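Local coordinates for uncharacterized protein (Archaeoglobus fulgidus DSM 4304, PDB 3BPD) that is of unknown function but binds magnesium ions and assembles as a heptamer of small alpha+beta subunits of the DUF211 family, at residues L11-H17 against A47-I53; K27-L31 against Q64-I69. The protein carries 1 engineered substitution. One frame throughout, in Å; residues are numbered along the deposited sequence.

Interaction 1 (L11-H17 against A47-I53); sequences LDVLKPH and ATENIKI. With MG (magnesium ion), chain Y.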
loop_
_atom_site.group_PDB
_atom_site.type_symbol
_atom_site.label_atom_id
_atom_site.label_comp_id
_atom_site.label_asym_id
_atom_site.label_seq_id
_atom_site.Cartn_x
_atom_site.Cartn_y
_atom_site.Cartn_z
ATOM N N LEU F 11 16.397 -16.926 3.372
ATOM C CA LEU F 11 17.745 -17.367 3.095
ATOM C C LEU F 11 18.254 -17.015 1.706
ATOM O O LEU F 11 17.573 -17.222 0.710
ATOM C CB LEU F 11 17.826 -18.877 3.301
ATOM C CG LEU F 11 17.328 -19.338 4.672
ATOM C CD1 LEU F 11 17.618 -20.809 4.852
ATOM C CD2 LEU F 11 18.009 -18.526 5.764
ATOM N N ASP F 12 19.452 -16.451 1.648
ATOM C CA ASP F 12 20.062 -16.133 0.370
ATOM C C ASP F 12 20.848 -17.383 0.010
ATOM O O ASP F 12 21.820 -17.726 0.688
ATOM C CB ASP F 12 21.028 -14.963 0.495
ATOM C CG ASP F 12 21.871 -14.789 -0.744
ATOM O OD1 ASP F 12 22.866 -14.040 -0.680
ATOM O OD2 ASP F 12 21.535 -15.403 -1.787
ATOM N N VAL F 13 20.436 -18.059 -1.053
ATOM C CA VAL F 13 21.102 -19.286 -1.458
ATOM C C VAL F 13 21.647 -19.310 -2.884
ATOM O O VAL F 13 21.008 -18.828 -3.819
ATOM C CB VAL F 13 20.155 -20.492 -1.268
ATOM C CG1 VAL F 13 20.753 -21.740 -1.879
ATOM C CG2 VAL F 13 19.898 -20.711 0.212
ATOM N N LEU F 14 22.850 -19.863 -3.029
ATOM C CA LEU F 14 23.488 -20.022 -4.330
ATOM C C LEU F 14 23.472 -21.529 -4.581
ATOM O O LEU F 14 23.699 -22.315 -3.664
ATOM C CB LEU F 14 24.931 -19.518 -4.309
ATOM C CG LEU F 14 25.732 -19.807 -5.586
ATOM C CD1 LEU F 14 25.365 -18.795 -6.671
ATOM C CD2 LEU F 14 27.218 -19.746 -5.287
ATOM N N LYS F 15 23.205 -21.937 -5.815
ATOM C CA LYS F 15 23.142 -23.362 -6.126
ATOM C C LYS F 15 23.372 -23.659 -7.600
ATOM O O LYS F 15 23.150 -22.811 -8.456
ATOM C CB LYS F 15 21.763 -23.905 -5.758
ATOM C CG LYS F 15 20.677 -23.489 -6.755
ATOM C CD LYS F 15 19.349 -24.154 -6.445
ATOM C CE LYS F 15 18.410 -24.099 -7.635
ATOM N NZ LYS F 15 18.921 -24.885 -8.792
ATOM N N PRO F 16 23.818 -24.878 -7.921
ATOM C CA PRO F 16 24.020 -25.157 -9.342
ATOM C C PRO F 16 22.613 -25.241 -9.938
ATOM O O PRO F 16 21.634 -25.276 -9.195
ATOM C CB PRO F 16 24.749 -26.492 -9.327
ATOM C CG PRO F 16 24.141 -27.177 -8.137
ATOM C CD PRO F 16 24.061 -26.076 -7.097
ATOM N N HIS F 17 22.503 -25.274 -11.261
ATOM C CA HIS F 17 21.191 -25.315 -11.899
ATOM C C HIS F 17 20.287 -26.472 -11.483
ATOM O O HIS F 17 19.068 -26.329 -11.460
ATOM C CB HIS F 17 21.348 -25.318 -13.416
ATOM C CG HIS F 17 21.971 -24.074 -13.960
ATOM N ND1 HIS F 17 22.235 -23.900 -15.302
ATOM C CD2 HIS F 17 22.394 -22.947 -13.346
ATOM C CE1 HIS F 17 22.795 -22.718 -15.490
ATOM N NE2 HIS F 17 22.903 -22.119 -14.317
ATOM N N ALA F 47 26.405 -21.514 -14.732
ATOM C CA ALA F 47 25.992 -22.831 -14.272
ATOM C C ALA F 47 25.537 -22.737 -12.822
ATOM O O ALA F 47 25.675 -23.688 -12.047
ATOM C CB ALA F 47 27.157 -23.779 -14.379
ATOM N N THR F 48 24.967 -21.592 -12.464
ATOM C CA THR F 48 24.554 -21.359 -11.095
ATOM C C THR F 48 23.350 -20.427 -11.015
ATOM O O THR F 48 23.030 -19.725 -11.973
ATOM C CB THR F 48 25.735 -20.735 -10.315
ATOM O OG1 THR F 48 25.821 -21.335 -9.025
ATOM C CG2 THR F 48 25.553 -19.230 -10.151
ATOM N N GLU F 49 22.681 -20.425 -9.868
ATOM C CA GLU F 49 21.535 -19.548 -9.670
ATOM C C GLU F 49 21.573 -18.979 -8.268
ATOM O O GLU F 49 22.024 -19.639 -7.332
ATOM C CB GLU F 49 20.209 -20.298 -9.816
ATOM C CG GLU F 49 20.032 -21.090 -11.080
ATOM C CD GLU F 49 18.615 -21.594 -11.238
ATOM O OE1 GLU F 49 18.093 -22.219 -10.284
ATOM O OE2 GLU F 49 18.023 -21.366 -12.320
ATOM N N ASN F 50 21.119 -17.741 -8.136
ATOM C CA ASN F 50 21.027 -17.109 -6.836
ATOM C C ASN F 50 19.522 -17.042 -6.605
ATOM O O ASN F 50 18.770 -16.548 -7.453
ATOM C CB ASN F 50 21.653 -15.712 -6.857
ATOM C CG ASN F 50 23.180 -15.751 -6.764
ATOM O OD1 ASN F 50 23.730 -16.315 -5.822
ATOM N ND2 ASN F 50 23.866 -15.146 -7.742
ATOM N N ILE F 51 19.084 -17.573 -5.470
ATOM C CA ILE F 51 17.668 -17.599 -5.142
ATOM C C ILE F 51 17.399 -17.154 -3.702
ATOM O O ILE F 51 18.239 -17.347 -2.820
ATOM C CB ILE F 51 17.095 -19.034 -5.348
ATOM C CG1 ILE F 51 17.792 -20.023 -4.403
ATOM C CG2 ILE F 51 17.309 -19.482 -6.788
ATOM C CD1 ILE F 51 17.298 -21.468 -4.533
ATOM N N LYS F 52 16.232 -16.548 -3.476
ATOM C CA LYS F 52 15.819 -16.111 -2.137
ATOM C C LYS F 52 14.757 -17.100 -1.623
ATOM O O LYS F 52 13.720 -17.286 -2.261
ATOM C CB LYS F 52 15.220 -14.697 -2.190
ATOM C CG LYS F 52 15.956 -13.681 -1.341
ATOM C CD LYS F 52 17.296 -13.308 -1.967
ATOM C CE LYS F 52 18.070 -12.312 -1.122
ATOM N NZ LYS F 52 19.112 -11.637 -1.946
ATOM N N ILE F 53 15.020 -17.737 -0.482
ATOM C CA ILE F 53 14.079 -18.703 0.093
ATOM C C ILE F 53 13.395 -18.162 1.347
ATOM O O ILE F 53 14.055 -17.744 2.296
ATOM C CB ILE F 53 14.775 -20.030 0.479
ATOM C CG1 ILE F 53 15.363 -20.716 -0.765
ATOM C CG2 ILE F 53 13.775 -20.955 1.154
ATOM C CD1 ILE F 53 16.193 -21.987 -0.467
HETATM MG MG MG Y . 23.371 -12.539 0.886
#
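Six main-chain hydrogen bonds tie these antiparallel strands. Leu11 N donates to Ile53 O (2.7 Å) and Ile53 N to Leu11 O (2.9 Å); Val13 N to Ile51 O (2.9 Å) and Ile51 N to Val13 O (2.8 Å); Lys15 N to Glu49 O (3.0 Å) and Glu49 N to Lys15 O (2.8 Å). Asp12–Lys52 and Leu14–Asn50 are the non-hydrogen-bonded pairs in between, where CA-H...O contacts such as Lys52 CA to Leu11 O (3.5 Å) fill the gaps. Thr48 OG1 also donates to Lys15 O (3.1 Å). Lys15 extends over the same face as Glu49, and its NZ meets Glu49 OE1 in a salt bridge of 3.2 Å, while the same NZ donates to Pro16 O (2.8 Å) and to Pro19 O, before helix 21-29. His17 NE2 bonds chiefly to Asp45 O and only weakly to Thr48 O (3.4 Å); Ala47 CA lies over the imidazole in a CH-pi contact, 3.5 Å from its centroid. Leu11, Val13, Ile51 and Ile53 share one face, whose polar end is Lys15 and Glu49, with Val13 CG2 4.0 Å from Ile53 CD1, and Ile69 of helix 62-71 packs on Leu11, Val13 and Ile53. Asp12, Leu14, Asn50 and Lys52 occupy the other face, where Asp12 OD1 binds magnesium at 2.2 Å and Ser78 OG of strand 75-85 binds the same ion. The pair belongs to the two central strands of a four-stranded antiparallel sheet in a ferredoxin-like fold, largely apolar beneath its helices and metal-binding on the reverse.

Interaction 2 (K27-L31 against Q64-I69); sequences KLSEL and QIKGVI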
loop_
_atom_site.group_PDB
_atom_site.type_symbol
_atom_site.label_atom_id
_atom_site.label_comp_id
_atom_site.label_asym_id
_atom_site.label_seq_id
_atom_site.Cartn_x
_atom_site.Cartn_y
_atom_site.Cartn_z
ATOM N N LYS F 27 10.630 -30.274 -1.403
ATOM C CA LYS F 27 11.322 -30.910 -0.295
ATOM C C LYS F 27 11.270 -30.119 1.001
ATOM O O LYS F 27 11.049 -30.693 2.073
ATOM C CB LYS F 27 12.774 -31.203 -0.671
ATOM C CG LYS F 27 12.902 -32.204 -1.808
ATOM C CD LYS F 27 12.013 -33.417 -1.555
ATOM C CE LYS F 27 11.885 -34.287 -2.787
ATOM N NZ LYS F 27 10.877 -35.366 -2.595
ATOM N N LEU F 28 11.469 -28.806 0.915
ATOM C CA LEU F 28 11.429 -27.972 2.113
ATOM C C LEU F 28 10.035 -27.890 2.683
ATOM O O LEU F 28 9.860 -27.870 3.901
ATOM C CB LEU F 28 11.932 -26.563 1.809
ATOM C CG LEU F 28 13.455 -26.451 1.817
ATOM C CD1 LEU F 28 13.895 -25.137 1.214
ATOM C CD2 LEU F 28 13.952 -26.582 3.246
ATOM N N SER F 29 9.044 -27.856 1.798
ATOM C CA SER F 29 7.650 -27.758 2.221
ATOM C C SER F 29 7.170 -29.031 2.893
ATOM O O SER F 29 6.202 -29.013 3.647
ATOM C CB SER F 29 6.738 -27.467 1.027
ATOM O OG SER F 29 6.601 -28.611 0.209
ATOM N N GLU F 30 7.846 -30.139 2.614
ATOM C CA GLU F 30 7.454 -31.417 3.192
ATOM C C GLU F 30 7.995 -31.619 4.608
ATOM O O GLU F 30 7.599 -32.562 5.303
ATOM C CB GLU F 30 7.884 -32.550 2.264
ATOM C CG GLU F 30 7.143 -32.548 0.929
ATOM C CD GLU F 30 7.786 -33.456 -0.107
ATOM O OE1 GLU F 30 7.248 -33.574 -1.226
ATOM O OE2 GLU F 30 8.837 -34.057 0.191
ATOM N N LEU F 31 8.888 -30.727 5.035
ATOM C CA LEU F 31 9.442 -30.779 6.383
ATOM C C LEU F 31 8.300 -30.544 7.378
ATOM O O LEU F 31 7.321 -29.842 7.082
ATOM C CB LEU F 31 10.509 -29.698 6.568
ATOM C CG LEU F 31 11.922 -29.960 6.062
ATOM C CD1 LEU F 31 12.722 -28.663 6.060
ATOM C CD2 LEU F 31 12.579 -30.997 6.956
ATOM N N GLN F 64 17.988 -28.605 10.393
ATOM C CA GLN F 64 17.228 -29.466 9.506
ATOM C C GLN F 64 16.974 -28.775 8.163
ATOM O O GLN F 64 17.138 -29.386 7.109
ATOM C CB GLN F 64 15.897 -29.854 10.152
ATOM C CG GLN F 64 15.076 -30.818 9.313
ATOM C CD GLN F 64 13.708 -31.085 9.907
ATOM O OE1 GLN F 64 13.002 -30.153 10.293
ATOM N NE2 GLN F 64 13.320 -32.359 9.971
ATOM N N ILE F 65 16.571 -27.507 8.197
ATOM C CA ILE F 65 16.314 -26.768 6.967
ATOM C C ILE F 65 17.603 -26.619 6.167
ATOM O O ILE F 65 17.607 -26.765 4.940
ATOM C CB ILE F 65 15.723 -25.375 7.263
ATOM C CG1 ILE F 65 14.288 -25.528 7.776
ATOM C CG2 ILE F 65 15.745 -24.520 6.007
ATOM C CD1 ILE F 65 13.643 -24.248 8.248
ATOM N N LYS F 66 18.698 -26.339 6.869
ATOM C CA LYS F 66 19.998 -26.190 6.226
ATOM C C LYS F 66 20.385 -27.544 5.621
ATOM O O LYS F 66 20.968 -27.627 4.536
ATOM C CB LYS F 66 21.047 -25.747 7.256
ATOM C CG LYS F 66 22.446 -25.589 6.680
ATOM C CD LYS F 66 23.477 -25.257 7.748
ATOM C CE LYS F 66 24.887 -25.339 7.156
ATOM N NZ LYS F 66 26.000 -24.974 8.088
ATOM N N GLY F 67 20.037 -28.602 6.340
ATOM C CA GLY F 67 20.343 -29.932 5.873
ATOM C C GLY F 67 19.742 -30.159 4.509
ATOM O O GLY F 67 20.455 -30.533 3.582
ATOM N N VAL F 68 18.438 -29.913 4.382
ATOM C CA VAL F 68 17.738 -30.118 3.123
ATOM C C VAL F 68 18.379 -29.329 2.007
ATOM O O VAL F 68 18.715 -29.891 0.967
ATOM C CB VAL F 68 16.254 -29.718 3.221
ATOM C CG1 VAL F 68 15.543 -30.054 1.925
ATOM C CG2 VAL F 68 15.598 -30.436 4.378
ATOM N N ILE F 69 18.549 -28.027 2.220
ATOM C CA ILE F 69 19.156 -27.160 1.215
ATOM C C ILE F 69 20.537 -27.661 0.772
ATOM O O ILE F 69 20.839 -27.707 -0.424
ATOM C CB ILE F 69 19.279 -25.697 1.752
ATOM C CG1 ILE F 69 17.888 -25.097 1.932
ATOM C CG2 ILE F 69 20.120 -24.825 0.802
ATOM C CD1 ILE F 69 17.907 -23.686 2.460
#
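In this ferredoxin-like alpha+beta sandwich, the two helices lie side by side on one face of the sheet, and here the end of helix 21-29 meets the middle of helix 62-71. Leu31, Leu28 and Val68 account for most of the 303 Å² buried, and no hydrogen bond crosses between the segments, so the contact is apolar packing. Leu31, just past the helix, points its CB toward the partner and sets CD1 3.8 Å from Val68 CG2 and 3.9 Å from Ile65 CG1. Its backbone N still bonds to Leu28 O (3.2 Å), which holds it close to the last helical turn. Leu28 reaches across from a buried position: CD2 lies 3.9 Å from both Val68 CB and Ile65 CG2, and below it Val37 of strand 34-44 adds to the packing. The two leucines touch each other, and Val68 packs against both, one helical turn on from Gln64, whose O accepts a hydrogen bond from Val68 N (3.1 Å). Ile65 and Ile69 carry the helix onto the sheet, against Leu9 and Ile55, and Leu11, Val13 and Ile53, respectively. Toward solvent, the aliphatic base of Lys27 closes the seam, its CB 4.0 Å from Val68 CG1.

How the interactions relate
The segments alternate along the chain, 11-17, 27-31, 47-53, then 64-69, so each contact pairs one piece from the first beta-alpha-beta unit with one from the second. Interaction 1 joins the central strands 6-16 and 48-57; interaction 2 joins helices 21-29 and 62-71, which follow those strands in sequence. Their centres are 15 Å apart, one layer above the other. Ile69 is the main bridge: its CD1 lies 3.8 Å from both Leu11 CD1 and Ile53 CD1, while Leu28 CD1 adds a contact at 4.2 Å to Ile53 CG2. One apolar core thus unites both halves, away from the magnesium ions.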